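Local coordinates for protein 4-methyl-5(B-hydroxyethyl)-thiazole monophosphate biosynthesis enzyme (Vibrio cholerae O1 biovar El Tor, PDB 3OT1) that is of unknown function but belongs to the DJ-1/PfpI family and may be linked to biosynthesis of the thiazole moiety of thiamine, at residues I12-T25 with T40-R54. Residues are numbered along the deposited sequence; the frame is centred on the assembly and turned at random.
Sequences ILVPVAHGSEEMET and TMAAVGDKLQVQGSR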
loop_
_atom_site.group_PDB
_atom_site.type_symbol
_atom_site.label_atom_id
_atom_site.label_comp_id
_atom_site.label_asym_id
_atom_site.label_seq_id
_atom_site.Cartn_x
_atom_site.Cartn_y
_atom_site.Cartn_z
ATOM N N ILE A 12 -3.521 17.321 -4.988
ATOM C CA ILE A 12 -3.620 16.141 -5.851
ATOM C C ILE A 12 -5.034 15.564 -5.770
ATOM O O ILE A 12 -5.580 15.365 -4.682
ATOM C CB ILE A 12 -2.646 15.021 -5.386
ATOM C CG1 ILE A 12 -1.254 15.577 -5.036
ATOM C CG2 ILE A 12 -2.592 13.926 -6.455
ATOM C CD1 ILE A 12 -0.517 16.159 -6.225
ATOM N N LEU A 13 -5.585 15.241 -6.932
ATOM C CA LEU A 13 -6.873 14.569 -7.023
ATOM C C LEU A 13 -6.646 13.090 -7.311
ATOM O O LEU A 13 -5.952 12.761 -8.280
ATOM C CB LEU A 13 -7.729 15.180 -8.127
ATOM C CG LEU A 13 -9.101 14.544 -8.347
ATOM C CD1 LEU A 13 -9.952 14.566 -7.098
ATOM C CD2 LEU A 13 -9.826 15.263 -9.502
ATOM N N VAL A 14 -7.202 12.212 -6.462
ATOM C CA VAL A 14 -7.095 10.766 -6.611
ATOM C C VAL A 14 -8.505 10.181 -6.719
ATOM O O VAL A 14 -9.191 9.948 -5.715
ATOM C CB VAL A 14 -6.347 10.115 -5.433
ATOM C CG1 VAL A 14 -6.213 8.606 -5.649
ATOM C CG2 VAL A 14 -4.976 10.739 -5.266
ATOM N N PRO A 15 -8.976 9.938 -7.950
ATOM C CA PRO A 15 -10.266 9.279 -8.117
ATOM C C PRO A 15 -10.196 7.825 -7.661
ATOM O O PRO A 15 -9.166 7.173 -7.802
ATOM C CB PRO A 15 -10.484 9.336 -9.621
ATOM C CG PRO A 15 -9.633 10.487 -10.052
ATOM C CD PRO A 15 -8.412 10.350 -9.236
ATOM N N VAL A 16 -11.310 7.351 -7.112
ATOM C CA VAL A 16 -11.462 5.959 -6.721
ATOM C C VAL A 16 -12.809 5.454 -7.196
ATOM O O VAL A 16 -13.773 6.216 -7.300
ATOM C CB VAL A 16 -11.337 5.795 -5.186
ATOM C CG1 VAL A 16 -9.926 6.138 -4.755
ATOM C CG2 VAL A 16 -12.371 6.607 -4.417
ATOM N N ALA A 17 -12.874 4.165 -7.473
ATOM C CA ALA A 17 -14.110 3.528 -7.930
ATOM C C ALA A 17 -14.230 2.158 -7.308
ATOM O O ALA A 17 -13.279 1.588 -6.789
ATOM C CB ALA A 17 -14.103 3.378 -9.475
ATOM N N HIS A 18 -15.434 1.605 -7.377
ATOM C CA HIS A 18 -15.637 0.195 -7.081
ATOM C C HIS A 18 -14.659 -0.600 -7.922
ATOM O O HIS A 18 -14.625 -0.464 -9.136
ATOM C CB HIS A 18 -17.071 -0.164 -7.400
ATOM C CG HIS A 18 -17.449 -1.564 -7.056
ATOM N ND1 HIS A 18 -18.564 -2.167 -7.591
ATOM C CD2 HIS A 18 -16.862 -2.482 -6.257
ATOM C CE1 HIS A 18 -18.656 -3.399 -7.122
ATOM N NE2 HIS A 18 -17.628 -3.623 -6.322
ATOM N N GLY A 19 -13.833 -1.403 -7.280
ATOM C CA GLY A 19 -12.861 -2.190 -7.984
ATOM C C GLY A 19 -11.493 -1.581 -8.128
ATOM O O GLY A 19 -10.603 -2.223 -8.696
ATOM N N SER A 20 -11.293 -0.359 -7.649
ATOM C CA SER A 20 -9.960 0.203 -7.630
ATOM C C SER A 20 -9.031 -0.640 -6.766
ATOM O O SER A 20 -9.447 -1.224 -5.760
ATOM C CB SER A 20 -9.956 1.642 -7.114
ATOM O OG SER A 20 -10.599 2.535 -8.016
ATOM N N GLU A 21 -7.779 -0.701 -7.176
ATOM C CA GLU A 21 -6.745 -1.445 -6.451
ATOM C C GLU A 21 -6.406 -0.641 -5.194
ATOM O O GLU A 21 -5.872 0.479 -5.275
ATOM C CB GLU A 21 -5.536 -1.706 -7.324
ATOM C CG GLU A 21 -4.891 -3.075 -7.106
ATOM C CD GLU A 21 -4.414 -3.293 -5.717
ATOM O OE1 GLU A 21 -4.406 -4.469 -5.279
ATOM O OE2 GLU A 21 -4.049 -2.311 -5.046
ATOM N N GLU A 22 -6.799 -1.178 -4.050
ATOM C CA GLU A 22 -6.742 -0.413 -2.815
ATOM C C GLU A 22 -5.335 -0.167 -2.318
ATOM O O GLU A 22 -5.087 0.890 -1.742
ATOM C CB GLU A 22 -7.586 -1.055 -1.701
ATOM C CG GLU A 22 -7.358 -2.543 -1.481
ATOM C CD GLU A 22 -8.323 -3.376 -2.312
ATOM O OE1 GLU A 22 -8.087 -3.483 -3.524
ATOM O OE2 GLU A 22 -9.308 -3.894 -1.761
HETATM N N MSE A 23 -4.402 -1.110 -2.479
HETATM C CA MSE A 23 -3.039 -0.828 -2.015
HETATM C C MSE A 23 -2.397 0.213 -2.923
HETATM O O MSE A 23 -1.675 1.080 -2.438
HETATM C CB MSE A 23 -2.161 -2.063 -1.809
HETATM C CG MSE A 23 -1.427 -2.585 -2.999
HETATM SE SE MSE A 23 -0.389 -4.147 -2.502
HETATM C CE MSE A 23 1.480 -3.610 -2.765
ATOM N N GLU A 24 -2.645 0.147 -4.226
ATOM C CA GLU A 24 -2.136 1.213 -5.081
ATOM C C GLU A 24 -2.671 2.571 -4.642
ATOM O O GLU A 24 -1.948 3.551 -4.542
ATOM C CB GLU A 24 -2.513 0.948 -6.538
ATOM C CG GLU A 24 -1.862 -0.288 -7.122
ATOM C CD GLU A 24 -2.367 -0.678 -8.495
ATOM O OE1 GLU A 24 -3.098 0.085 -9.142
ATOM O OE2 GLU A 24 -2.004 -1.823 -8.922
ATOM N N THR A 25 -3.976 2.629 -4.432
ATOM C CA THR A 25 -4.627 3.861 -4.025
ATOM C C THR A 25 -4.020 4.417 -2.746
ATOM O O THR A 25 -3.681 5.600 -2.675
ATOM C CB THR A 25 -6.146 3.630 -3.816
ATOM O OG1 THR A 25 -6.741 3.171 -5.038
ATOM C CG2 THR A 25 -6.836 4.911 -3.388
ATOM N N THR A 40 -6.996 14.792 -2.243
ATOM C CA THR A 40 -8.425 14.581 -2.244
ATOM C C THR A 40 -8.746 13.271 -2.954
ATOM O O THR A 40 -8.465 13.120 -4.143
ATOM C CB THR A 40 -9.117 15.705 -3.009
ATOM O OG1 THR A 40 -8.820 16.936 -2.359
ATOM C CG2 THR A 40 -10.619 15.508 -3.073
HETATM N N MSE A 41 -9.421 12.372 -2.244
HETATM C CA MSE A 41 -9.912 11.133 -2.824
HETATM C C MSE A 41 -11.349 11.461 -3.212
HETATM O O MSE A 41 -12.109 12.005 -2.402
HETATM C CB MSE A 41 -9.887 10.011 -1.798
HETATM C CG MSE A 41 -8.493 9.702 -1.265
HETATM SE SE MSE A 41 -8.489 8.293 0.067
HETATM C CE MSE A 41 -9.109 6.919 -1.091
ATOM N N ALA A 42 -11.713 11.150 -4.450
ATOM C CA ALA A 42 -13.024 11.474 -4.990
ATOM C C ALA A 42 -13.616 10.253 -5.662
ATOM O O ALA A 42 -12.957 9.611 -6.452
ATOM C CB ALA A 42 -12.918 12.645 -5.978
ATOM N N ALA A 43 -14.848 9.917 -5.311
ATOM C CA ALA A 43 -15.475 8.682 -5.777
ATOM C C ALA A 43 -16.208 8.835 -7.091
ATOM O O ALA A 43 -17.028 9.735 -7.240
ATOM C CB ALA A 43 -16.449 8.175 -4.730
ATOM N N VAL A 44 -15.988 7.881 -7.987
ATOM C CA VAL A 44 -16.843 7.651 -9.129
ATOM C C VAL A 44 -18.174 7.080 -8.658
ATOM O O VAL A 44 -18.218 6.123 -7.874
ATOM C CB VAL A 44 -16.198 6.650 -10.081
ATOM C CG1 VAL A 44 -17.156 6.266 -11.231
ATOM C CG2 VAL A 44 -14.912 7.210 -10.635
ATOM N N GLY A 45 -19.226 7.735 -9.150
ATOM C CA GLY A 45 -20.587 7.483 -8.746
ATOM C C GLY A 45 -21.084 8.496 -7.755
ATOM O O GLY A 45 -20.569 9.619 -7.643
ATOM N N ASP A 46 -22.101 8.056 -7.029
ATOM C CA ASP A 46 -22.846 8.890 -6.122
ATOM C C ASP A 46 -22.744 8.390 -4.678
ATOM O O ASP A 46 -23.354 9.007 -3.786
ATOM C CB ASP A 46 -24.307 8.954 -6.585
ATOM C CG ASP A 46 -24.435 9.361 -8.053
ATOM O OD1 ASP A 46 -24.043 10.484 -8.393
ATOM O OD2 ASP A 46 -24.891 8.537 -8.865
ATOM N N LYS A 47 -21.963 7.320 -4.431
ATOM C CA LYS A 47 -21.664 6.902 -3.051
ATOM C C LYS A 47 -20.222 7.363 -2.745
ATOM O O LYS A 47 -19.325 7.084 -3.553
ATOM C CB LYS A 47 -21.749 5.379 -2.895
ATOM C CG LYS A 47 -23.127 4.807 -3.047
ATOM C CD LYS A 47 -23.366 3.774 -1.977
ATOM C CE LYS A 47 -24.796 3.841 -1.479
ATOM N NZ LYS A 47 -25.797 3.552 -2.532
ATOM N N LEU A 48 -19.967 7.954 -1.599
ATOM C CA LEU A 48 -18.604 8.358 -1.287
ATOM C C LEU A 48 -17.686 7.210 -0.870
ATOM O O LEU A 48 -16.468 7.320 -0.997
ATOM C CB LEU A 48 -18.560 9.503 -0.283
ATOM C CG LEU A 48 -18.838 10.911 -0.839
ATOM C CD1 LEU A 48 -20.221 11.074 -1.461
ATOM C CD2 LEU A 48 -18.597 11.953 0.235
ATOM N N GLN A 49 -18.259 6.113 -0.394
ATOM C CA GLN A 49 -17.451 4.930 -0.141
ATOM C C GLN A 49 -17.605 3.953 -1.290
ATOM O O GLN A 49 -18.709 3.720 -1.815
ATOM C CB GLN A 49 -17.839 4.269 1.159
ATOM C CG GLN A 49 -19.173 3.596 1.167
ATOM C CD GLN A 49 -19.453 2.887 2.477
ATOM O OE1 GLN A 49 -19.012 3.319 3.551
ATOM N NE2 GLN A 49 -20.179 1.797 2.402
ATOM N N VAL A 50 -16.489 3.375 -1.689
ATOM C CA VAL A 50 -16.450 2.385 -2.742
ATOM C C VAL A 50 -15.618 1.216 -2.267
ATOM O O VAL A 50 -14.654 1.376 -1.510
ATOM C CB VAL A 50 -15.914 2.985 -4.063
ATOM C CG1 VAL A 50 -16.833 4.130 -4.543
ATOM C CG2 VAL A 50 -14.456 3.427 -3.935
ATOM N N GLN A 51 -15.951 0.027 -2.726
ATOM C CA GLN A 51 -15.242 -1.159 -2.282
ATOM C C GLN A 51 -14.115 -1.467 -3.253
ATOM O O GLN A 51 -14.332 -1.606 -4.461
ATOM C CB GLN A 51 -16.187 -2.338 -2.149
ATOM C CG GLN A 51 -15.563 -3.459 -1.382
ATOM C CD GLN A 51 -16.540 -4.476 -0.856
ATOM O OE1 GLN A 51 -17.597 -4.739 -1.454
ATOM N NE2 GLN A 51 -16.188 -5.073 0.283
ATOM N N GLY A 52 -12.890 -1.526 -2.736
ATOM C CA GLY A 52 -11.746 -1.871 -3.528
ATOM C C GLY A 52 -11.782 -3.297 -4.043
ATOM O O GLY A 52 -12.615 -4.117 -3.652
ATOM N N SER A 53 -10.852 -3.571 -4.945
ATOM C CA SER A 53 -10.771 -4.854 -5.628
ATOM C C SER A 53 -10.656 -6.063 -4.716
ATOM O O SER A 53 -11.095 -7.140 -5.097
ATOM C CB SER A 53 -9.586 -4.802 -6.599
ATOM O OG SER A 53 -8.331 -4.650 -5.942
ATOM N N ARG A 54 -10.033 -5.891 -3.560
ATOM C CA ARG A 54 -9.841 -6.963 -2.573
ATOM C C ARG A 54 -10.674 -6.738 -1.317
ATOM O O ARG A 54 -10.371 -7.258 -0.248
ATOM C CB ARG A 54 -8.358 -7.163 -2.246
ATOM C CG ARG A 54 -7.594 -8.049 -3.237
ATOM C CD ARG A 54 -7.414 -7.387 -4.583
ATOM N NE ARG A 54 -6.785 -8.260 -5.553
ATOM C CZ ARG A 54 -6.486 -7.883 -6.785
ATOM N NH1 ARG A 54 -6.673 -6.626 -7.151
ATOM N NH2 ARG A 54 -5.985 -8.749 -7.640
HETATM O O HOH W 1 -17.556 3.407 -8.423
#
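Val14 and Val16 of strand 12-16 pair with strand 40-43 in parallel, the short segments inclined by 31°, through five backbone hydrogen bonds that run from Thr40 N to Ile12 O at one end to Val44 N to Val16 O at the other. On the face bearing Val14 and Val16, the selenomethionine Met41, in one of its two conformers, bends at its last torsion (chi3 64°), which brings CE within 3.8 Å of both Val16 CG1 and Thr25 CG2, joining the sheet to the helix that follows. The other Val16 branch, CG2, meets Val50 CG2 at 3.8 Å. On the opposite face, Leu13 CD1 lies 3.7 Å from Ala42 CB. The strands are the two ends of a beta-alpha-beta unit, strand 11-16, helix 22-34 and strand 38-43, toward one edge of the mixed, mostly parallel sheet of the DJ-1/PfpI fold.

Beyond the strands the two segments stay together through the type II turn from Ala17 to Ser20. Gly19 N donates a hydrogen bond to Gln51 O, in its carbonyl plane, and the same oxygen sits in plane at the edge of the His18 ring, 3.2 Å from CD2. A water bridges His18 N and Val44 O. Glu22, in the first turn of the helix, folds back (chi1 49°), bends at its second torsion and turns its carboxylate onto the loop: OE1 accepts from Ser53 OG at 2.7 Å, nearly along the C-O axis, while OE2 takes Arg54 N at 2.8 Å on its syn side and also Val56 N. Ser53 OG in turn accepts from Arg54 NH1, near the guanidinium plane. That nitrogen forms a long salt bridge of 3.6 Å with Glu21 OE1, which lies well out of the guanidinium plane, so that no N-H points at it and charge alone holds the pair; OE1 also pairs with a basic side chain of a neighbouring subunit.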